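Local coordinates for ancylostoma secreted protein 1 (Necator americanus, PDB 3NT8) that is a secreted two-CAP-domain protein of the human hookworm, probably associated with the transition of infective larvae to parasitism, at residues G31-D36 and G161-K165; F40-H44 and V173-Y177; K67-K71 and D200-Y204; V292-S296 and N307-T311; K310-F316 and F376-T381. The contacts are given in a common frame with arbitrary orientation. Residues are numbered along the deposited sequence.

Interaction 1: residues G31-D36 and G161-K165; sequences GITDSD and GCAYK
A capping box opens helix 34-52 of the first CAP domain, and strand 159-167 of the central sheet plugs into it through one tyrosine. T33 is the N-cap: D36 N donates to T33 OG1 (3.2 Å), and T33 N returns a bond to D36 OD2 (2.9 Å). Before it, I32 is extended (phi/psi -131/163), its CA 6.4 Å from that of A163. Segment 161-165 is strand throughout. Y164, with chi1 p (57°), swings its ring over I32, whose own p rotamer sets CG2 3.6 Å from the ring centroid, 15° off the normal, a CH-pi contact. I32 CD1 reaches C162 O at 3.1 Å. One water donates to both G31 O (2.8 Å) and Y164 O (2.9 Å). Around the contact, I32 also packs on W74 and on helix 76-85. At the ring edge Y164 OH donates to D36 OD2 at 2.6 Å. That carboxylate oxygen thus serves the cap and the strand at once, so the helix start and the sheet share one buried acceptor.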
# COMPACT_ATOMS: atom_id res chain seq x y z
N GLY A 31 -15.22 22.75 -16.65
CA GLY A 31 -15.26 23.23 -15.25
C GLY A 31 -13.95 23.93 -14.87
O GLY A 31 -13.92 24.94 -14.13
N ILE A 32 -12.84 23.42 -15.41
CA ILE A 32 -11.56 24.10 -15.16
C ILE A 32 -10.85 24.28 -16.50
O ILE A 32 -11.29 23.65 -17.49
CB ILE A 32 -10.71 23.38 -14.11
CG1 ILE A 32 -10.45 21.91 -14.51
CG2 ILE A 32 -11.47 23.43 -12.74
CD1 ILE A 32 -9.32 21.21 -13.58
N THR A 33 -9.84 25.18 -16.55
CA THR A 33 -9.03 25.32 -17.78
C THR A 33 -7.75 24.45 -17.84
O THR A 33 -7.33 23.92 -16.84
CB THR A 33 -8.65 26.76 -18.03
OG1 THR A 33 -7.65 27.14 -17.07
CG2 THR A 33 -9.89 27.64 -17.85
N ASP A 34 -7.09 24.38 -19.00
CA ASP A 34 -5.78 23.69 -19.08
C ASP A 34 -4.76 24.36 -18.22
O ASP A 34 -3.90 23.69 -17.64
CB ASP A 34 -5.28 23.52 -20.49
CG ASP A 34 -5.96 22.38 -21.20
OD1 ASP A 34 -6.82 21.72 -20.54
OD2 ASP A 34 -5.69 22.17 -22.40
N SER A 35 -4.89 25.66 -18.09
CA SER A 35 -3.98 26.43 -17.31
C SER A 35 -4.11 26.05 -15.84
O SER A 35 -3.13 26.06 -15.08
CB SER A 35 -4.26 27.93 -17.52
OG SER A 35 -3.37 28.62 -16.72
N ASP A 36 -5.34 25.72 -15.44
CA ASP A 36 -5.62 25.21 -14.11
C ASP A 36 -5.05 23.82 -13.93
O ASP A 36 -4.48 23.53 -12.92
CB ASP A 36 -7.13 25.14 -13.87
CG ASP A 36 -7.78 26.52 -13.86
OD1 ASP A 36 -7.12 27.52 -13.54
OD2 ASP A 36 -8.98 26.56 -14.12
N GLY A 161 -6.09 13.90 -10.24
CA GLY A 161 -7.28 14.55 -10.82
C GLY A 161 -7.79 15.65 -9.91
O GLY A 161 -8.14 15.39 -8.75
N CYS A 162 -7.82 16.88 -10.41
CA CYS A 162 -8.31 17.99 -9.57
C CYS A 162 -9.38 18.82 -10.32
O CYS A 162 -9.39 18.84 -11.57
CB CYS A 162 -7.17 18.91 -9.09
SG CYS A 162 -5.65 18.22 -8.41
N ALA A 163 -10.22 19.53 -9.53
CA ALA A 163 -11.27 20.38 -10.01
C ALA A 163 -11.70 21.37 -8.90
O ALA A 163 -11.52 21.06 -7.73
CB ALA A 163 -12.49 19.50 -10.50
N TYR A 164 -12.17 22.58 -9.25
CA TYR A 164 -12.86 23.48 -8.30
C TYR A 164 -14.30 23.74 -8.80
O TYR A 164 -14.61 23.43 -9.93
CB TYR A 164 -12.10 24.79 -8.04
CG TYR A 164 -11.82 25.57 -9.30
CD1 TYR A 164 -12.87 26.23 -10.01
CD2 TYR A 164 -10.56 25.60 -9.84
CE1 TYR A 164 -12.62 26.92 -11.19
CE2 TYR A 164 -10.30 26.27 -11.02
CZ TYR A 164 -11.34 26.92 -11.70
OH TYR A 164 -11.09 27.56 -12.87
N LYS A 165 -15.20 24.19 -7.92
CA LYS A 165 -16.54 24.62 -8.27
C LYS A 165 -16.92 25.81 -7.44
O LYS A 165 -16.76 25.75 -6.23
CB LYS A 165 -17.54 23.51 -8.02
CG LYS A 165 -18.94 23.78 -8.50
CD LYS A 165 -19.07 23.90 -10.00
CE LYS A 165 -20.58 24.12 -10.32
NZ LYS A 165 -20.96 24.06 -11.78
O HOH W 1 -15.84 24.88 -12.15

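Interaction 2: residues F40-H44 and V173-Y177; sequences FLDFH and VSCIY
Helix 34-52 lies across strand 170-177 in the first CAP domain, and two side chains one helical turn apart, F40 and H44, bridge the gap. The short axes of helix 40-44 and strand 173-177 approach to 11.7 Å and cross at -64°; the closest CA pair is F40 and C175, 8.5 Å apart. Both helix residues point toward the strand with chi1 m, F40 at -74° and H44 at -81°. The imidazole, with chi2 82°, folds back so that ND1 donates to F40 O in its own helix (2.9 Å), which fixes the ring and leaves NE2 directed at the strand. NE2 then meets Y177 OH at 2.6 Å in a short hydrogen bond in which either atom could be the donor. Y177 reaches it from a chi1 of -55° (m), the two rings set obliquely, planes at 57° and centroids 5.4 Å apart. On the strand, V173 (t) puts CG1 3.9 Å from F40 CZ at the edge of the phenyl ring. C175 (m) brings SG against both helix side chains, 3.9 Å from F40 CD1 and 3.9 Å from H44 CE1, giving oblique sulfur-aromatic contacts. This is helix-on-sheet packing of the CAP alpha-beta-alpha sandwich, with a disulfide at the interface: C175 is bonded to C162 of the adjacent strand 159-167, while helix 119-127 packs against F40, H44 and C175.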
# COMPACT_ATOMS: atom_id res chain seq x y z
N PHE A 40 -2.31 22.73 -11.02
CA PHE A 40 -2.41 21.58 -10.16
C PHE A 40 -1.27 20.59 -10.37
O PHE A 40 -0.63 20.15 -9.42
CB PHE A 40 -3.74 20.85 -10.38
CG PHE A 40 -4.92 21.57 -9.79
CD1 PHE A 40 -4.99 21.82 -8.43
CD2 PHE A 40 -5.97 21.97 -10.61
CE1 PHE A 40 -6.12 22.47 -7.92
CE2 PHE A 40 -7.08 22.58 -10.12
CZ PHE A 40 -7.16 22.85 -8.78
N LEU A 41 -1.05 20.21 -11.61
CA LEU A 41 -0.07 19.19 -11.89
C LEU A 41 1.34 19.62 -11.53
O LEU A 41 2.07 18.81 -10.96
CB LEU A 41 -0.16 18.77 -13.34
CG LEU A 41 0.71 17.61 -13.79
CD1 LEU A 41 0.28 16.32 -13.12
CD2 LEU A 41 0.67 17.50 -15.34
N ASP A 42 1.74 20.84 -11.91
CA ASP A 42 3.09 21.34 -11.67
C ASP A 42 3.39 21.49 -10.18
O ASP A 42 4.50 21.16 -9.70
CB ASP A 42 3.26 22.72 -12.36
CG ASP A 42 3.38 22.61 -13.86
OD1 ASP A 42 3.51 21.47 -14.39
OD2 ASP A 42 3.39 23.68 -14.51
N PHE A 43 2.41 22.00 -9.43
CA PHE A 43 2.65 22.22 -8.00
C PHE A 43 2.95 20.83 -7.34
O PHE A 43 3.84 20.70 -6.48
CB PHE A 43 1.45 22.94 -7.35
CG PHE A 43 1.73 23.41 -5.93
CD1 PHE A 43 1.89 24.79 -5.66
CD2 PHE A 43 1.80 22.51 -4.86
CE1 PHE A 43 2.15 25.22 -4.37
CE2 PHE A 43 2.07 22.96 -3.57
CZ PHE A 43 2.22 24.32 -3.32
N HIS A 44 2.24 19.80 -7.77
CA HIS A 44 2.45 18.52 -7.12
C HIS A 44 3.83 17.97 -7.48
O HIS A 44 4.53 17.49 -6.61
CB HIS A 44 1.37 17.50 -7.46
CG HIS A 44 0.09 17.62 -6.68
ND1 HIS A 44 -0.91 18.51 -7.00
CD2 HIS A 44 -0.38 16.90 -5.63
CE1 HIS A 44 -1.92 18.37 -6.16
NE2 HIS A 44 -1.63 17.39 -5.32
N VAL A 173 -12.30 23.43 -3.65
CA VAL A 173 -11.16 22.99 -4.44
C VAL A 173 -10.69 21.64 -3.91
O VAL A 173 -10.57 21.48 -2.71
CB VAL A 173 -10.00 23.98 -4.36
CG1 VAL A 173 -8.88 23.50 -5.30
CG2 VAL A 173 -10.47 25.42 -4.67
N SER A 174 -10.48 20.67 -4.79
CA SER A 174 -10.34 19.26 -4.38
C SER A 174 -9.44 18.52 -5.40
O SER A 174 -9.39 18.87 -6.52
CB SER A 174 -11.70 18.54 -4.22
OG SER A 174 -11.52 17.20 -3.66
N CYS A 175 -8.73 17.51 -4.94
CA CYS A 175 -7.86 16.68 -5.79
C CYS A 175 -8.05 15.29 -5.26
O CYS A 175 -8.22 15.11 -4.06
CB CYS A 175 -6.36 17.05 -5.68
SG CYS A 175 -5.82 18.60 -6.37
N ILE A 176 -8.05 14.32 -6.19
CA ILE A 176 -8.10 12.90 -5.86
C ILE A 176 -6.87 12.22 -6.44
O ILE A 176 -6.28 12.72 -7.41
CB ILE A 176 -9.38 12.16 -6.41
CG1 ILE A 176 -9.69 12.56 -7.83
CG2 ILE A 176 -10.59 12.40 -5.56
CD1 ILE A 176 -10.63 11.62 -8.45
N TYR A 177 -6.48 11.10 -5.83
CA TYR A 177 -5.16 10.48 -6.10
C TYR A 177 -5.34 9.00 -6.13
O TYR A 177 -6.05 8.47 -5.29
CB TYR A 177 -4.16 10.81 -4.96
CG TYR A 177 -4.01 12.26 -4.68
CD1 TYR A 177 -2.89 12.98 -5.14
CD2 TYR A 177 -4.92 12.93 -3.89
CE1 TYR A 177 -2.74 14.30 -4.83
CE2 TYR A 177 -4.75 14.26 -3.58
CZ TYR A 177 -3.65 14.94 -4.04
OH TYR A 177 -3.49 16.26 -3.81

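Interaction 3: residues K67-K71 and D200-Y204; sequences KNMYK and DCSTY
Two irregular loops meet here, tying the 67-71 loop, from the first CAP-family part of the chain, to the disulfide-bonded loop 200-204. N68 takes a left-handed conformation (phi/psi 52/33), and its CA lies 5.0 Å from that of C201. At D200 the carbonyl accepts from a water (2.9 Å from D200 O) that in turn accepts from N68 N at 2.7 Å. C201, disulfide-bonded to C214, sets CB 3.5 Å from Y70 OH. S202 is held at two points by the N68 carboxamide (chi1 m): S202 N donates to N68 OD1 at 2.8 Å, and N68 ND2 donates to S202 OG at 2.7 Å, the seryl chi1 being p. T203 points toward the other loop, its CB 3.6 Å from Y70 CE2; a second water lies 2.6 Å from T203 OG1 and donates to N68 O (2.9 Å). Y204 (m) turns the edge of its ring to the face of Y70 (also m) in a T-shaped pair, planes at 89° and centroids 5.2 Å apart. The Y70 hydroxyl also hydrogen-bonds S207 OG, and from the loop backbone Y204 N donates to Y70 OH at 3.0 Å.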
# COMPACT_ATOMS: atom_id res chain seq x y z
N LYS A 67 13.74 7.66 -2.90
CA LYS A 67 13.86 6.80 -4.05
C LYS A 67 12.46 6.42 -4.48
O LYS A 67 11.49 6.53 -3.68
CB LYS A 67 14.70 5.57 -3.72
CG LYS A 67 14.22 4.72 -2.55
CD LYS A 67 15.13 3.46 -2.41
CE LYS A 67 14.65 2.52 -1.30
NZ LYS A 67 15.72 1.51 -0.84
N ASN A 68 12.32 5.95 -5.73
CA ASN A 68 10.98 5.56 -6.26
C ASN A 68 9.89 6.67 -6.09
O ASN A 68 8.73 6.39 -5.85
CB ASN A 68 10.51 4.25 -5.58
CG ASN A 68 11.47 3.09 -5.78
OD1 ASN A 68 12.16 3.00 -6.79
ND2 ASN A 68 11.48 2.17 -4.84
N MET A 69 10.26 7.94 -6.17
CA MET A 69 9.25 9.00 -6.13
C MET A 69 8.74 9.23 -7.51
O MET A 69 9.48 9.71 -8.38
CB MET A 69 9.82 10.30 -5.58
CG MET A 69 8.82 11.45 -5.55
SD MET A 69 7.45 11.26 -4.37
CE MET A 69 8.22 11.38 -2.75
N TYR A 70 7.49 8.83 -7.74
CA TYR A 70 6.83 8.95 -9.06
C TYR A 70 6.24 10.34 -9.40
O TYR A 70 5.66 11.05 -8.54
CB TYR A 70 5.80 7.82 -9.31
CG TYR A 70 6.45 6.51 -9.69
CD1 TYR A 70 6.42 6.05 -11.01
CD2 TYR A 70 7.22 5.80 -8.76
CE1 TYR A 70 7.06 4.93 -11.39
CE2 TYR A 70 7.86 4.62 -9.13
CZ TYR A 70 7.77 4.19 -10.42
OH TYR A 70 8.43 3.01 -10.73
N LYS A 71 6.45 10.72 -10.64
CA LYS A 71 5.87 11.93 -11.21
C LYS A 71 4.43 11.58 -11.45
O LYS A 71 4.15 10.48 -11.93
CB LYS A 71 6.53 12.23 -12.54
CG LYS A 71 6.12 13.55 -13.15
CD LYS A 71 6.95 13.85 -14.41
CE LYS A 71 6.56 15.30 -14.96
NZ LYS A 71 7.10 15.59 -16.32
N ASP A 200 16.50 2.57 -11.69
CA ASP A 200 16.49 2.82 -10.24
C ASP A 200 15.10 2.81 -9.66
O ASP A 200 14.92 2.88 -8.42
CB ASP A 200 17.11 4.14 -9.84
CG ASP A 200 18.55 4.23 -10.16
OD1 ASP A 200 19.30 3.29 -9.86
OD2 ASP A 200 18.91 5.28 -10.69
N CYS A 201 14.10 2.73 -10.53
CA CYS A 201 12.73 2.77 -10.07
C CYS A 201 12.19 1.37 -9.95
O CYS A 201 12.03 0.68 -10.96
CB CYS A 201 11.90 3.59 -11.00
SG CYS A 201 12.61 5.21 -11.33
N SER A 202 11.92 0.95 -8.70
CA SER A 202 11.65 -0.44 -8.36
C SER A 202 10.17 -0.74 -8.21
O SER A 202 9.75 -1.89 -8.35
CB SER A 202 12.45 -0.88 -7.11
OG SER A 202 11.94 -0.27 -5.91
N THR A 203 9.36 0.31 -8.01
CA THR A 203 7.94 0.16 -7.83
C THR A 203 7.22 -0.42 -9.06
O THR A 203 6.47 -1.40 -8.95
CB THR A 203 7.29 1.49 -7.40
OG1 THR A 203 8.12 2.10 -6.40
CG2 THR A 203 5.88 1.20 -6.80
N TYR A 204 7.46 0.17 -10.23
CA TYR A 204 6.88 -0.38 -11.45
C TYR A 204 7.94 -0.73 -12.47
O TYR A 204 8.86 0.02 -12.70
CB TYR A 204 5.83 0.57 -12.05
CG TYR A 204 4.77 1.00 -11.07
CD1 TYR A 204 3.66 0.21 -10.84
CD2 TYR A 204 4.89 2.19 -10.34
CE1 TYR A 204 2.68 0.57 -9.93
CE2 TYR A 204 3.91 2.57 -9.41
CZ TYR A 204 2.81 1.75 -9.20
OH TYR A 204 1.83 2.09 -8.28
O HOH W 2 14.44 5.52 -7.27
O HOH W 3 7.09 4.11 -5.06

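Interaction 4: residues V292-S296 and N307-T311; sequences VYQHS and NIYKT
Residues 292-296 form a loop without regular structure, running alongside the strand residues 307-311 in nearly the opposite sense: the directions CA 293 to 295 and CA 308 to 310 are 175° apart. The backbones stay too far apart for direct pairing, with CA atoms of Y293 and K310 at 7.3 Å and of H295 and I308 at 7.1 Å, and no direct hydrogen bond crosses between them. Y293 centres an inverse gamma turn (phi/psi -69/84), closed by a weak bond from Q294 N to V292 O (2.7 Å). Its t rotamer (chi1 -178°) sends the ring into the gap, between two strand side chains that are both p at chi1. On one face I308 CD1 makes a CH-pi contact, 3.9 Å from the ring centroid. Over the opposite face lies K310: its CG sits 4.0 Å from the centroid, 12° off the normal, and its NZ 4.2 Å away, a cation-pi contact. I308 CD1 also lies 3.8 Å from Q294 C. A water accepts from K310 N at 3.0 Å and lies 3.3 Å from Y293 OH. Y309 faces away, toward helix 318-330. Strand 305-311 is an outermost strand of the second CAP domain's four-stranded sheet, and here a surface loop covers it through an aromatic ring clamped by alternate residues, I308 and K310, as an extended strand allows.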
# COMPACT_ATOMS: atom_id res chain seq x y z
N VAL A 292 -18.61 -10.50 3.49
CA VAL A 292 -18.68 -10.27 4.91
C VAL A 292 -17.24 -10.26 5.55
O VAL A 292 -16.53 -11.28 5.59
CB VAL A 292 -19.57 -11.35 5.65
CG1 VAL A 292 -19.75 -10.95 7.08
CG2 VAL A 292 -20.97 -11.61 4.92
N TYR A 293 -16.86 -9.10 6.07
CA TYR A 293 -15.54 -8.93 6.67
C TYR A 293 -15.37 -9.72 7.98
O TYR A 293 -15.57 -9.21 9.09
CB TYR A 293 -15.22 -7.44 6.84
CG TYR A 293 -13.84 -7.28 7.40
CD1 TYR A 293 -12.73 -7.61 6.62
CD2 TYR A 293 -13.65 -6.83 8.71
CE1 TYR A 293 -11.45 -7.51 7.11
CE2 TYR A 293 -12.37 -6.70 9.21
CZ TYR A 293 -11.27 -7.06 8.38
OH TYR A 293 -10.02 -6.95 8.84
N GLN A 294 -15.02 -11.00 7.85
CA GLN A 294 -14.80 -11.82 9.03
C GLN A 294 -14.06 -13.06 8.56
O GLN A 294 -13.89 -13.26 7.35
CB GLN A 294 -16.15 -12.19 9.74
CG GLN A 294 -17.23 -12.74 8.80
CD GLN A 294 -18.45 -13.36 9.49
OE1 GLN A 294 -18.83 -12.98 10.61
NE2 GLN A 294 -19.07 -14.32 8.81
N HIS A 295 -13.61 -13.88 9.49
CA HIS A 295 -13.04 -15.18 9.09
C HIS A 295 -14.08 -16.10 8.55
O HIS A 295 -15.21 -16.11 9.06
CB HIS A 295 -12.35 -15.83 10.24
CG HIS A 295 -10.96 -15.33 10.41
ND1 HIS A 295 -9.96 -15.64 9.51
CD2 HIS A 295 -10.41 -14.50 11.33
CE1 HIS A 295 -8.84 -15.05 9.90
NE2 HIS A 295 -9.09 -14.35 10.99
N SER A 296 -13.73 -16.87 7.53
CA SER A 296 -14.47 -18.06 7.21
C SER A 296 -14.36 -19.11 8.33
O SER A 296 -13.39 -19.15 9.12
CB SER A 296 -13.97 -18.68 5.93
OG SER A 296 -12.58 -19.02 6.04
N ASN A 307 -5.82 -15.11 6.44
CA ASN A 307 -5.62 -13.68 6.75
C ASN A 307 -6.63 -12.81 6.01
O ASN A 307 -6.85 -13.03 4.86
CB ASN A 307 -4.19 -13.22 6.44
CG ASN A 307 -3.19 -13.59 7.56
OD1 ASN A 307 -3.58 -13.88 8.67
ND2 ASN A 307 -1.89 -13.54 7.25
N ILE A 308 -7.27 -11.85 6.70
CA ILE A 308 -8.24 -10.98 6.03
C ILE A 308 -7.82 -9.53 6.08
O ILE A 308 -7.07 -9.10 6.96
CB ILE A 308 -9.70 -11.12 6.56
CG1 ILE A 308 -9.73 -10.87 8.07
CG2 ILE A 308 -10.26 -12.47 6.18
CD1 ILE A 308 -11.14 -10.68 8.62
N TYR A 309 -8.33 -8.77 5.14
CA TYR A 309 -8.02 -7.34 5.00
C TYR A 309 -9.20 -6.59 4.35
O TYR A 309 -9.78 -7.10 3.39
CB TYR A 309 -6.81 -7.20 4.09
CG TYR A 309 -6.61 -5.85 3.43
CD1 TYR A 309 -5.91 -4.84 4.07
CD2 TYR A 309 -7.08 -5.61 2.13
CE1 TYR A 309 -5.71 -3.63 3.49
CE2 TYR A 309 -6.91 -4.39 1.53
CZ TYR A 309 -6.20 -3.40 2.21
OH TYR A 309 -6.00 -2.16 1.59
N LYS A 310 -9.52 -5.37 4.83
CA LYS A 310 -10.38 -4.48 4.04
C LYS A 310 -9.84 -3.07 4.01
O LYS A 310 -9.07 -2.65 4.88
CB LYS A 310 -11.84 -4.51 4.54
CG LYS A 310 -12.04 -3.77 5.86
CD LYS A 310 -13.53 -3.58 6.16
CE LYS A 310 -13.70 -2.71 7.41
NZ LYS A 310 -12.69 -3.03 8.47
N THR A 311 -10.27 -2.32 3.00
CA THR A 311 -10.02 -0.88 3.00
C THR A 311 -11.25 -0.15 2.50
O THR A 311 -11.85 -0.59 1.52
CB THR A 311 -8.79 -0.51 2.12
OG1 THR A 311 -8.64 0.93 2.04
CG2 THR A 311 -8.95 -1.04 0.76
O HOH W 4 -8.14 -4.67 7.42

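Interaction 5: residues K310-F316 and F376-T381; sequences KTSVLKF and FCNDFT
As strand 305-311 runs out beside the turn joining strands 369-376 and 381-388 of the second CAP domain, K310 comes first: its CD lies over the F380 ring, 4.1 Å from the centroid, and its CA is 3.3 Å from T381 O. T311 forms an antiparallel hydrogen-bonded pair with T381, T311 N to T381 O and T381 N to T311 O both 3.1 Å. S312 then turns the chain (phi/psi -52/-32); a water donates to D379 O (2.8 Å) and, weakly, to S312 O (3.4 Å). V313 O accepts from T381 OG1 at 2.6 Å, T381 being m at chi1. L314 CD2 reaches N378 O at 3.5 Å. K315, left-handed at 54/38, lays its CA over the F376 ring, 3.6 Å from the centroid, while a water bridges K315 N (3.0 Å) and C377 O (2.5 Å). Last, F316 N donates to T381 OG1 at 3.0 Å. The T381 hydroxyl therefore acts as donor and acceptor together, continuing the pairing begun by its backbone into a curved segment where strand geometry has ended.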
# COMPACT_ATOMS: atom_id res chain seq x y z
N LYS A 310 -9.52 -5.37 4.83
CA LYS A 310 -10.38 -4.48 4.04
C LYS A 310 -9.84 -3.07 4.01
O LYS A 310 -9.07 -2.65 4.88
CB LYS A 310 -11.84 -4.51 4.54
CG LYS A 310 -12.04 -3.77 5.86
CD LYS A 310 -13.53 -3.58 6.16
CE LYS A 310 -13.70 -2.71 7.41
NZ LYS A 310 -12.69 -3.03 8.47
N THR A 311 -10.27 -2.32 3.00
CA THR A 311 -10.02 -0.88 3.00
C THR A 311 -11.25 -0.15 2.50
O THR A 311 -11.85 -0.59 1.52
CB THR A 311 -8.79 -0.51 2.12
OG1 THR A 311 -8.64 0.93 2.04
CG2 THR A 311 -8.95 -1.04 0.76
N SER A 312 -11.55 0.98 3.15
CA SER A 312 -12.66 1.85 2.84
C SER A 312 -12.69 2.26 1.38
O SER A 312 -13.76 2.43 0.83
CB SER A 312 -12.60 3.10 3.70
OG SER A 312 -12.46 2.78 5.10
N VAL A 313 -11.52 2.38 0.75
CA VAL A 313 -11.41 2.69 -0.72
C VAL A 313 -12.06 1.64 -1.61
O VAL A 313 -11.65 0.49 -1.57
CB VAL A 313 -9.93 2.84 -1.22
CG1 VAL A 313 -9.89 3.26 -2.65
CG2 VAL A 313 -9.15 3.81 -0.36
N LEU A 314 -13.01 2.04 -2.44
CA LEU A 314 -13.76 1.09 -3.24
C LEU A 314 -13.06 0.80 -4.52
O LEU A 314 -12.41 1.66 -5.06
CB LEU A 314 -15.19 1.55 -3.53
CG LEU A 314 -16.20 1.44 -2.40
CD1 LEU A 314 -16.10 2.61 -1.47
CD2 LEU A 314 -17.59 1.39 -3.05
N LYS A 315 -13.17 -0.43 -4.98
CA LYS A 315 -12.54 -0.86 -6.24
C LYS A 315 -11.03 -0.57 -6.29
O LYS A 315 -10.44 -0.26 -7.35
CB LYS A 315 -13.31 -0.31 -7.47
CG LYS A 315 -14.77 -0.83 -7.58
CD LYS A 315 -15.29 -0.68 -9.00
CE LYS A 315 -16.72 -1.24 -9.17
NZ LYS A 315 -17.40 -0.68 -10.42
N PHE A 316 -10.38 -0.75 -5.13
CA PHE A 316 -8.95 -0.41 -4.98
C PHE A 316 -8.09 -1.30 -5.84
O PHE A 316 -8.30 -2.51 -5.89
CB PHE A 316 -8.51 -0.44 -3.52
CG PHE A 316 -7.19 0.17 -3.27
CD1 PHE A 316 -6.92 1.49 -3.63
CD2 PHE A 316 -6.19 -0.55 -2.61
CE1 PHE A 316 -5.65 2.05 -3.35
CE2 PHE A 316 -4.93 -0.00 -2.34
CZ PHE A 316 -4.67 1.31 -2.70
N PHE A 376 -14.11 -6.89 -4.99
CA PHE A 376 -14.69 -5.53 -4.85
C PHE A 376 -16.08 -5.66 -4.27
O PHE A 376 -17.01 -6.10 -4.94
CB PHE A 376 -14.72 -4.76 -6.15
CG PHE A 376 -13.34 -4.51 -6.79
CD1 PHE A 376 -12.21 -4.30 -6.01
CD2 PHE A 376 -13.22 -4.42 -8.15
CE1 PHE A 376 -10.96 -4.06 -6.60
CE2 PHE A 376 -11.97 -4.18 -8.75
CZ PHE A 376 -10.83 -4.00 -7.94
N CYS A 377 -16.23 -5.31 -3.00
CA CYS A 377 -17.51 -5.37 -2.35
C CYS A 377 -18.08 -3.95 -2.39
O CYS A 377 -17.35 -2.98 -2.63
CB CYS A 377 -17.36 -5.93 -0.95
SG CYS A 377 -16.82 -7.70 -0.89
N ASN A 378 -19.39 -3.81 -2.17
CA ASN A 378 -20.01 -2.49 -2.33
C ASN A 378 -19.69 -1.50 -1.18
O ASN A 378 -20.04 -0.30 -1.20
CB ASN A 378 -21.52 -2.61 -2.62
CG ASN A 378 -22.26 -3.52 -1.62
OD1 ASN A 378 -21.98 -3.54 -0.41
ND2 ASN A 378 -23.25 -4.25 -2.14
N ASP A 379 -18.96 -2.02 -0.21
CA ASP A 379 -18.75 -1.35 1.04
C ASP A 379 -17.22 -1.17 1.37
O ASP A 379 -16.83 -0.39 2.27
CB ASP A 379 -19.44 -2.20 2.10
CG ASP A 379 -19.68 -1.46 3.38
OD1 ASP A 379 -20.86 -1.08 3.57
OD2 ASP A 379 -18.70 -1.27 4.16
N PHE A 380 -16.38 -1.90 0.64
CA PHE A 380 -14.94 -1.94 0.92
C PHE A 380 -14.35 -2.85 -0.10
O PHE A 380 -15.08 -3.65 -0.70
CB PHE A 380 -14.61 -2.43 2.33
CG PHE A 380 -15.39 -3.66 2.78
CD1 PHE A 380 -15.00 -4.93 2.40
CD2 PHE A 380 -16.47 -3.53 3.65
CE1 PHE A 380 -15.72 -6.07 2.84
CE2 PHE A 380 -17.21 -4.67 4.10
CZ PHE A 380 -16.83 -5.94 3.69
N THR A 381 -13.04 -2.69 -0.35
CA THR A 381 -12.27 -3.69 -1.12
C THR A 381 -11.81 -4.76 -0.10
O THR A 381 -11.19 -4.44 0.88
CB THR A 381 -11.10 -3.06 -1.84
OG1 THR A 381 -11.55 -1.92 -2.59
CG2 THR A 381 -10.41 -4.03 -2.75
O HOH W 5 -16.69 2.39 2.54
O HOH W 6 -15.47 -2.13 -4.03

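From the N terminus, interactions 1 and 2 join the start of helix 34-52 and its next turns to strands 159-167 and 170-177. Their segments alternate along the chain, and the C162-C175 disulfide connects them directly. Interaction 3 crosses both: it leaves from 67-71 and closes at 200-204, in the loop before strand 208-210, with its centre about 27 Å from that of interaction 1 and about 20 Å from that of interaction 2. Interactions 4 and 5 come after these three, both within the second CAP domain. Interaction 4 closes a short loop onto edge strand 305-311; interaction 5 starts where it ends, sharing K310 and T311, and spans about 60 residues to the 376-381 turn. Y293 and F380 touch between them.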